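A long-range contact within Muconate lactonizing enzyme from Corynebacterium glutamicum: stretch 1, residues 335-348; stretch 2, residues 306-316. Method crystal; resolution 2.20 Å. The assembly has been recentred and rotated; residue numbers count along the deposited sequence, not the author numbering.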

ATOM      1  N   LEU A 335      17.961  22.459   8.980  1.00 53.95           N
ATOM      2  CA  LEU A 335      18.018  22.791  10.399  1.00 54.36           C
ATOM      3  C   LEU A 335      19.367  22.412  10.999  1.00 55.89           C
ATOM      4  O   LEU A 335      19.789  22.970  12.014  1.00 57.19           O
ATOM      5  CB  LEU A 335      16.894  22.070  11.147  1.00 53.21           C
ATOM      6  CG  LEU A 335      16.619  22.518  12.580  1.00 52.01           C
ATOM      7  CD1 LEU A 335      16.183  23.968  12.574  1.00 51.76           C
ATOM      8  CD2 LEU A 335      15.541  21.640  13.197  1.00 50.59           C
ATOM      9  N   LEU A 336      20.041  21.457  10.370  1.00 56.73           N
ATOM     10  CA  LEU A 336      21.345  21.015  10.839  1.00 58.35           C
ATOM     11  C   LEU A 336      22.397  22.065  10.488  1.00 60.45           C
ATOM     12  O   LEU A 336      22.362  22.657   9.407  1.00 60.96           O
ATOM     13  CB  LEU A 336      21.720  19.689  10.180  1.00 57.80           C
ATOM     14  CG  LEU A 336      20.739  18.529  10.317  1.00 57.40           C
ATOM     15  CD1 LEU A 336      21.209  17.367   9.463  1.00 58.17           C
ATOM     16  CD2 LEU A 336      20.629  18.119  11.773  1.00 58.11           C
ATOM     17  N   LYS A 337      23.332  22.295  11.398  1.00 61.99           N
ATOM     18  CA  LYS A 337      24.382  23.275  11.153  1.00 63.22           C
ATOM     19  C   LYS A 337      25.464  22.639  10.273  1.00 62.81           C
ATOM     20  O   LYS A 337      26.298  23.331   9.689  1.00 62.19           O
ATOM     21  CB  LYS A 337      24.969  23.751  12.486  1.00 64.59           C
ATOM     22  CG  LYS A 337      25.956  24.898  12.372  1.00 66.37           C
ATOM     23  CD  LYS A 337      26.343  25.436  13.742  1.00 68.10           C
ATOM     24  CE  LYS A 337      26.902  24.337  14.640  1.00 70.58           C
ATOM     25  NZ  LYS A 337      28.100  23.660  14.051  1.00 71.20           N
ATOM     26  N   ASP A 338      25.427  21.315  10.172  1.00 62.12           N
ATOM     27  CA  ASP A 338      26.386  20.574   9.362  1.00 61.98           C
ATOM     28  C   ASP A 338      25.741  19.270   8.895  1.00 62.56           C
ATOM     29  O   ASP A 338      24.673  18.895   9.380  1.00 63.10           O
ATOM     30  CB  ASP A 338      27.649  20.296  10.180  1.00 61.57           C
ATOM     31  CG  ASP A 338      28.745  19.641   9.365  1.00 60.89           C
ATOM     32  OD1 ASP A 338      28.915  20.005   8.184  1.00 60.91           O
ATOM     33  OD2 ASP A 338      29.454  18.771   9.908  1.00 63.06           O
ATOM     34  N   THR A 339      26.376  18.580   7.954  1.00 61.62           N
ATOM     35  CA  THR A 339      25.825  17.332   7.446  1.00 62.44           C
ATOM     36  C   THR A 339      26.849  16.197   7.393  1.00 62.44           C
ATOM     37  O   THR A 339      27.937  16.301   7.959  1.00 62.68           O
ATOM     38  CB  THR A 339      25.203  17.546   6.040  1.00 61.98           C
ATOM     39  OG1 THR A 339      24.922  16.278   5.434  1.00 63.20           O
ATOM     40  CG2 THR A 339      26.137  18.339   5.151  1.00 61.38           C
ATOM     41  N   TYR A 340      26.478  15.105   6.736  1.00 62.06           N
ATOM     42  CA  TYR A 340      27.346  13.944   6.578  1.00 63.03           C
ATOM     43  C   TYR A 340      26.848  13.170   5.371  1.00 62.84           C
ATOM     44  O   TYR A 340      26.860  11.939   5.356  1.00 61.40           O
ATOM     45  CB  TYR A 340      27.292  13.050   7.820  1.00 64.74           C
ATOM     46  CG  TYR A 340      25.904  12.593   8.202  1.00 67.03           C
ATOM     47  CD1 TYR A 340      24.960  13.498   8.683  1.00 68.04           C
ATOM     48  CD2 TYR A 340      25.531  11.253   8.086  1.00 68.17           C
ATOM     49  CE1 TYR A 340      23.682  13.084   9.038  1.00 70.09           C
ATOM     50  CE2 TYR A 340      24.251  10.830   8.438  1.00 69.53           C
ATOM     51  CZ  TYR A 340      23.335  11.753   8.912  1.00 69.82           C
ATOM     52  OH  TYR A 340      22.068  11.354   9.262  1.00 71.70           O
ATOM     53  N   ILE A 341      26.432  13.906   4.347  1.00 64.15           N
ATOM     54  CA  ILE A 341      25.885  13.282   3.159  1.00 65.66           C
ATOM     55  C   ILE A 341      26.594  13.558   1.826  1.00 66.55           C
ATOM     56  O   ILE A 341      26.101  13.161   0.766  1.00 68.25           O
ATOM     57  CB  ILE A 341      24.377  13.641   3.050  1.00 65.78           C
ATOM     58  CG1 ILE A 341      23.597  12.409   2.614  1.00 66.68           C
ATOM     59  CG2 ILE A 341      24.158  14.810   2.104  1.00 64.39           C
ATOM     60  CD1 ILE A 341      23.777  11.225   3.541  1.00 67.87           C
ATOM     61  N   VAL A 342      27.746  14.218   1.868  1.00 65.80           N
ATOM     62  CA  VAL A 342      28.499  14.517   0.644  1.00 65.11           C
ATOM     63  C   VAL A 342      27.792  15.531  -0.258  1.00 64.22           C
ATOM     64  O   VAL A 342      28.227  16.680  -0.364  1.00 64.56           O
ATOM     65  CB  VAL A 342      28.769  13.230  -0.178  1.00 65.32           C
ATOM     66  CG1 VAL A 342      29.493  13.576  -1.468  1.00 65.30           C
ATOM     67  CG2 VAL A 342      29.592  12.252   0.640  1.00 64.53           C
ATOM     68  N   GLN A 343      26.713  15.111  -0.915  1.00 62.63           N
ATOM     69  CA  GLN A 343      25.967  16.011  -1.792  1.00 61.16           C
ATOM     70  C   GLN A 343      25.115  16.969  -0.979  1.00 60.33           C
ATOM     71  O   GLN A 343      24.978  16.819   0.234  1.00 60.14           O
ATOM     72  CB  GLN A 343      25.056  15.226  -2.736  1.00 61.24           C
ATOM     73  CG  GLN A 343      25.782  14.243  -3.625  1.00 62.11           C
ATOM     74  CD  GLN A 343      25.626  12.814  -3.159  1.00 62.85           C
ATOM     75  OE1 GLN A 343      25.855  12.497  -1.989  1.00 64.64           O
ATOM     76  NE2 GLN A 343      25.235  11.937  -4.076  1.00 61.98           N
ATOM     77  N   GLU A 344      24.545  17.956  -1.656  1.00 59.78           N
ATOM     78  CA  GLU A 344      23.684  18.928  -1.003  1.00 59.78           C
ATOM     79  C   GLU A 344      22.306  18.885  -1.651  1.00 58.98           C
ATOM     80  O   GLU A 344      22.180  18.590  -2.840  1.00 58.45           O
ATOM     81  CB  GLU A 344      24.270  20.332  -1.132  1.00 61.31           C
ATOM     82  CG  GLU A 344      25.630  20.486  -0.485  1.00 65.08           C
ATOM     83  CD  GLU A 344      26.136  21.912  -0.530  1.00 67.40           C
ATOM     84  OE1 GLU A 344      27.238  22.165   0.004  1.00 68.48           O
ATOM     85  OE2 GLU A 344      25.435  22.780  -1.099  1.00 69.47           O
ATOM     86  N   PHE A 345      21.277  19.169  -0.859  1.00 57.62           N
ATOM     87  CA  PHE A 345      19.904  19.176  -1.345  1.00 56.07           C
ATOM     88  C   PHE A 345      19.666  20.529  -1.993  1.00 56.91           C
ATOM     89  O   PHE A 345      20.346  21.499  -1.664  1.00 58.18           O
ATOM     90  CB  PHE A 345      18.928  18.980  -0.183  1.00 54.00           C
ATOM     91  CG  PHE A 345      18.925  17.592   0.382  1.00 51.71           C
ATOM     92  CD1 PHE A 345      18.264  16.564  -0.273  1.00 51.47           C
ATOM     93  CD2 PHE A 345      19.588  17.311   1.571  1.00 52.87           C
ATOM     94  CE1 PHE A 345      18.260  15.269   0.247  1.00 52.25           C
ATOM     95  CE2 PHE A 345      19.594  16.017   2.103  1.00 52.29           C
ATOM     96  CZ  PHE A 345      18.928  14.995   1.439  1.00 51.71           C
ATOM     97  N   GLU A 346      18.709  20.604  -2.910  1.00 55.92           N
ATOM     98  CA  GLU A 346      18.430  21.870  -3.572  1.00 56.87           C
ATOM     99  C   GLU A 346      17.098  22.433  -3.128  1.00 55.50           C
ATOM    100  O   GLU A 346      16.051  21.983  -3.588  1.00 54.94           O
ATOM    101  CB  GLU A 346      18.414  21.695  -5.090  1.00 58.40           C
ATOM    102  CG  GLU A 346      19.596  20.938  -5.640  1.00 61.93           C
ATOM    103  CD  GLU A 346      19.591  20.888  -7.154  1.00 65.28           C
ATOM    104  OE1 GLU A 346      20.305  20.031  -7.716  1.00 65.98           O
ATOM    105  OE2 GLU A 346      18.879  21.712  -7.779  1.00 65.12           O
ATOM    106  N   TYR A 347      17.146  23.416  -2.232  1.00 54.11           N
ATOM    107  CA  TYR A 347      15.947  24.065  -1.721  1.00 53.25           C
ATOM    108  C   TYR A 347      15.810  25.424  -2.371  1.00 55.52           C
ATOM    109  O   TYR A 347      16.588  26.333  -2.080  1.00 57.26           O
ATOM    110  CB  TYR A 347      16.036  24.269  -0.205  1.00 49.98           C
ATOM    111  CG  TYR A 347      15.931  23.007   0.606  1.00 47.19           C
ATOM    112  CD1 TYR A 347      14.685  22.484   0.971  1.00 45.34           C
ATOM    113  CD2 TYR A 347      17.078  22.330   1.018  1.00 44.92           C
ATOM    114  CE1 TYR A 347      14.589  21.319   1.729  1.00 41.26           C
ATOM    115  CE2 TYR A 347      16.995  21.165   1.774  1.00 43.11           C
ATOM    116  CZ  TYR A 347      15.747  20.665   2.126  1.00 43.07           C
ATOM    117  OH  TYR A 347      15.675  19.512   2.871  1.00 40.00           O
ATOM    118  N   LYS A 348      14.835  25.570  -3.258  1.00 55.67           N
ATOM    119  CA  LYS A 348      14.621  26.856  -3.902  1.00 57.20           C
ATOM    120  C   LYS A 348      13.156  27.060  -4.241  1.00 56.31           C
ATOM    121  O   LYS A 348      12.432  26.106  -4.520  1.00 56.61           O
ATOM    122  CB  LYS A 348      15.481  26.988  -5.168  1.00 59.86           C
ATOM    123  CG  LYS A 348      15.169  25.994  -6.273  1.00 62.33           C
ATOM    124  CD  LYS A 348      16.034  26.265  -7.500  1.00 64.84           C
ATOM    125  CE  LYS A 348      15.789  25.234  -8.599  1.00 65.84           C
ATOM    126  NZ  LYS A 348      16.696  25.434  -9.769  1.00 67.32           N
TER
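Stretch 2, residues 306-316: EGPIGTAASLQ

How does stretch 2 lie on stretch 1? E306 and G307 lead into a helix that begins at P308 and runs through Q316, with G307 at the N-cap position. Stretch 1 is mostly irregular: L336 is the first residue to leave a helical conformation, and only Y347 and K348 are clearly strand. The helix start meets the loop most closely, with the CA atoms of I341 and P308 6.3 Å apart. No hydrogen bond crosses the contact, which is essentially one of apolar packing.

What holds P308 at the centre? Its ring, puckered C-gamma endo, meets several side chains of the loop. L336, with chi1 m and chi2 t, brings CD1 to 3.8 Å from P308 CD. Y340 has its CA-to-CB bond sideways, but chi1 p brings the ring end nearer, so that P308 CG lies over one face, 3.8 Å from the Y340 ring centroid in a CH-pi contact. I341 CB packs 3.5 Å from P308 CB.

Why does G307 suit its place? A CB there would point toward the loop and lie 2.8 Å from Y340 OH, a clash. Without one, G307 CA sits 4.1 Å from Y340 OH and 4.0 Å from L336 CD1.

How does the contact continue along the helix? The CA-to-CB bond of F345 points toward the helix, and with chi1 m its ring spans successive turns: F345 CE2 is 3.7 Å from P308 CB, F345 CZ is 4.2 Å from A312 CB, and F345 CE1 is 4.1 Å from L315 CD1. A312 CB lies at the ring edge. I341, its chi1 off the usual wells at -139°, places CD1 3.3 Å from I309 CD1. T311, chi1 m, turns its hydroxyl back to the N-cap residue, donating from OG1 to G307 O at 2.7 Å, while its CG2 lies 4.3 Å from Y347 OH.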

ATOM      1  N   GLU A 306      14.411  14.452  10.429  1.00 41.59           N
ATOM      2  CA  GLU A 306      15.411  13.492   9.973  1.00 41.63           C
ATOM      3  C   GLU A 306      16.641  14.216   9.459  1.00 41.06           C
ATOM      4  O   GLU A 306      16.566  15.383   9.053  1.00 39.02           O
ATOM      5  CB  GLU A 306      14.879  12.629   8.816  1.00 41.35           C
ATOM      6  CG  GLU A 306      13.702  11.714   9.144  1.00 41.96           C
ATOM      7  CD  GLU A 306      12.364  12.428   9.113  1.00 40.39           C
ATOM      8  OE1 GLU A 306      12.326  13.627   8.764  1.00 40.94           O
ATOM      9  OE2 GLU A 306      11.349  11.780   9.432  1.00 41.71           O
ATOM     10  N   GLY A 307      17.769  13.514   9.482  1.00 41.59           N
ATOM     11  CA  GLY A 307      18.993  14.079   8.956  1.00 43.85           C
ATOM     12  C   GLY A 307      18.905  13.924   7.443  1.00 45.85           C
ATOM     13  O   GLY A 307      17.816  13.673   6.918  1.00 45.14           O
ATOM     14  N   PRO A 308      20.020  14.058   6.709  1.00 45.16           N
ATOM     15  CA  PRO A 308      19.989  13.920   5.248  1.00 44.86           C
ATOM     16  C   PRO A 308      19.523  12.553   4.756  1.00 43.17           C
ATOM     17  O   PRO A 308      18.772  12.465   3.791  1.00 45.06           O
ATOM     18  CB  PRO A 308      21.429  14.232   4.843  1.00 46.33           C
ATOM     19  CG  PRO A 308      22.221  13.786   6.050  1.00 47.84           C
ATOM     20  CD  PRO A 308      21.385  14.341   7.179  1.00 46.12           C
ATOM     21  N   ILE A 309      19.963  11.489   5.418  1.00 41.19           N
ATOM     22  CA  ILE A 309      19.573  10.143   5.024  1.00 41.83           C
ATOM     23  C   ILE A 309      18.067   9.933   5.211  1.00 44.06           C
ATOM     24  O   ILE A 309      17.369   9.514   4.289  1.00 41.84           O
ATOM     25  CB  ILE A 309      20.346   9.077   5.850  1.00 41.03           C
ATOM     26  CG1 ILE A 309      21.784   8.955   5.328  1.00 43.70           C
ATOM     27  CG2 ILE A 309      19.656   7.733   5.767  1.00 40.84           C
ATOM     28  CD1 ILE A 309      21.880   8.516   3.869  1.00 42.80           C
ATOM     29  N   GLY A 310      17.574  10.236   6.409  1.00 43.43           N
ATOM     30  CA  GLY A 310      16.162  10.056   6.687  1.00 43.70           C
ATOM     31  C   GLY A 310      15.271  10.895   5.798  1.00 42.69           C
ATOM     32  O   GLY A 310      14.217  10.435   5.346  1.00 44.18           O
ATOM     33  N   THR A 311      15.695  12.130   5.552  1.00 40.68           N
ATOM     34  CA  THR A 311      14.946  13.054   4.717  1.00 40.72           C
ATOM     35  C   THR A 311      14.902  12.563   3.271  1.00 42.07           C
ATOM     36  O   THR A 311      13.903  12.735   2.576  1.00 39.94           O
ATOM     37  CB  THR A 311      15.582  14.449   4.764  1.00 41.74           C
ATOM     38  OG1 THR A 311      15.527  14.952   6.110  1.00 42.61           O
ATOM     39  CG2 THR A 311      14.864  15.403   3.824  1.00 40.50           C
ATOM     40  N   ALA A 312      15.995  11.948   2.828  1.00 42.46           N
ATOM     41  CA  ALA A 312      16.087  11.429   1.470  1.00 43.14           C
ATOM     42  C   ALA A 312      15.178  10.209   1.314  1.00 43.34           C
ATOM     43  O   ALA A 312      14.604   9.974   0.251  1.00 42.37           O
ATOM     44  CB  ALA A 312      17.531  11.052   1.154  1.00 43.59           C
ATOM     45  N   ALA A 313      15.059   9.424   2.377  1.00 43.68           N
ATOM     46  CA  ALA A 313      14.205   8.248   2.326  1.00 44.00           C
ATOM     47  C   ALA A 313      12.764   8.728   2.200  1.00 43.40           C
ATOM     48  O   ALA A 313      11.970   8.146   1.460  1.00 42.93           O
ATOM     49  CB  ALA A 313      14.388   7.407   3.582  1.00 42.75           C
ATOM     50  N   SER A 314      12.435   9.808   2.906  1.00 42.92           N
ATOM     51  CA  SER A 314      11.081  10.351   2.852  1.00 42.66           C
ATOM     52  C   SER A 314      10.772  11.066   1.538  1.00 42.74           C
ATOM     53  O   SER A 314       9.612  11.127   1.122  1.00 44.85           O
ATOM     54  CB  SER A 314      10.827  11.289   4.038  1.00 39.95           C
ATOM     55  OG  SER A 314      10.681  10.545   5.241  1.00 38.10           O
ATOM     56  N   LEU A 315      11.791  11.614   0.883  1.00 41.91           N
ATOM     57  CA  LEU A 315      11.571  12.295  -0.390  1.00 40.92           C
ATOM     58  C   LEU A 315      11.343  11.258  -1.497  1.00 39.98           C
ATOM     59  O   LEU A 315      10.596  11.500  -2.451  1.00 39.37           O
ATOM     60  CB  LEU A 315      12.760  13.201  -0.731  1.00 40.50           C
ATOM     61  CG  LEU A 315      12.860  14.515   0.053  1.00 41.67           C
ATOM     62  CD1 LEU A 315      14.226  15.136  -0.170  1.00 42.05           C
ATOM     63  CD2 LEU A 315      11.765  15.481  -0.387  1.00 38.68           C
ATOM     64  N   GLN A 316      11.984  10.101  -1.366  1.00 38.62           N
ATOM     65  CA  GLN A 316      11.813   9.036  -2.345  1.00 39.10           C
ATOM     66  C   GLN A 316      10.374   8.544  -2.208  1.00 39.18           C
ATOM     67  O   GLN A 316       9.729   8.180  -3.196  1.00 38.27           O
ATOM     68  CB  GLN A 316      12.784   7.887  -2.064  1.00 39.32           C
ATOM     69  CG  GLN A 316      14.257   8.255  -2.255  1.00 42.00           C
ATOM     70  CD  GLN A 316      14.678   8.333  -3.722  1.00 42.92           C
ATOM     71  OE1 GLN A 316      15.676   8.976  -4.057  1.00 46.93           O
ATOM     72  NE2 GLN A 316      13.933   7.666  -4.594  1.00 40.39           N
TER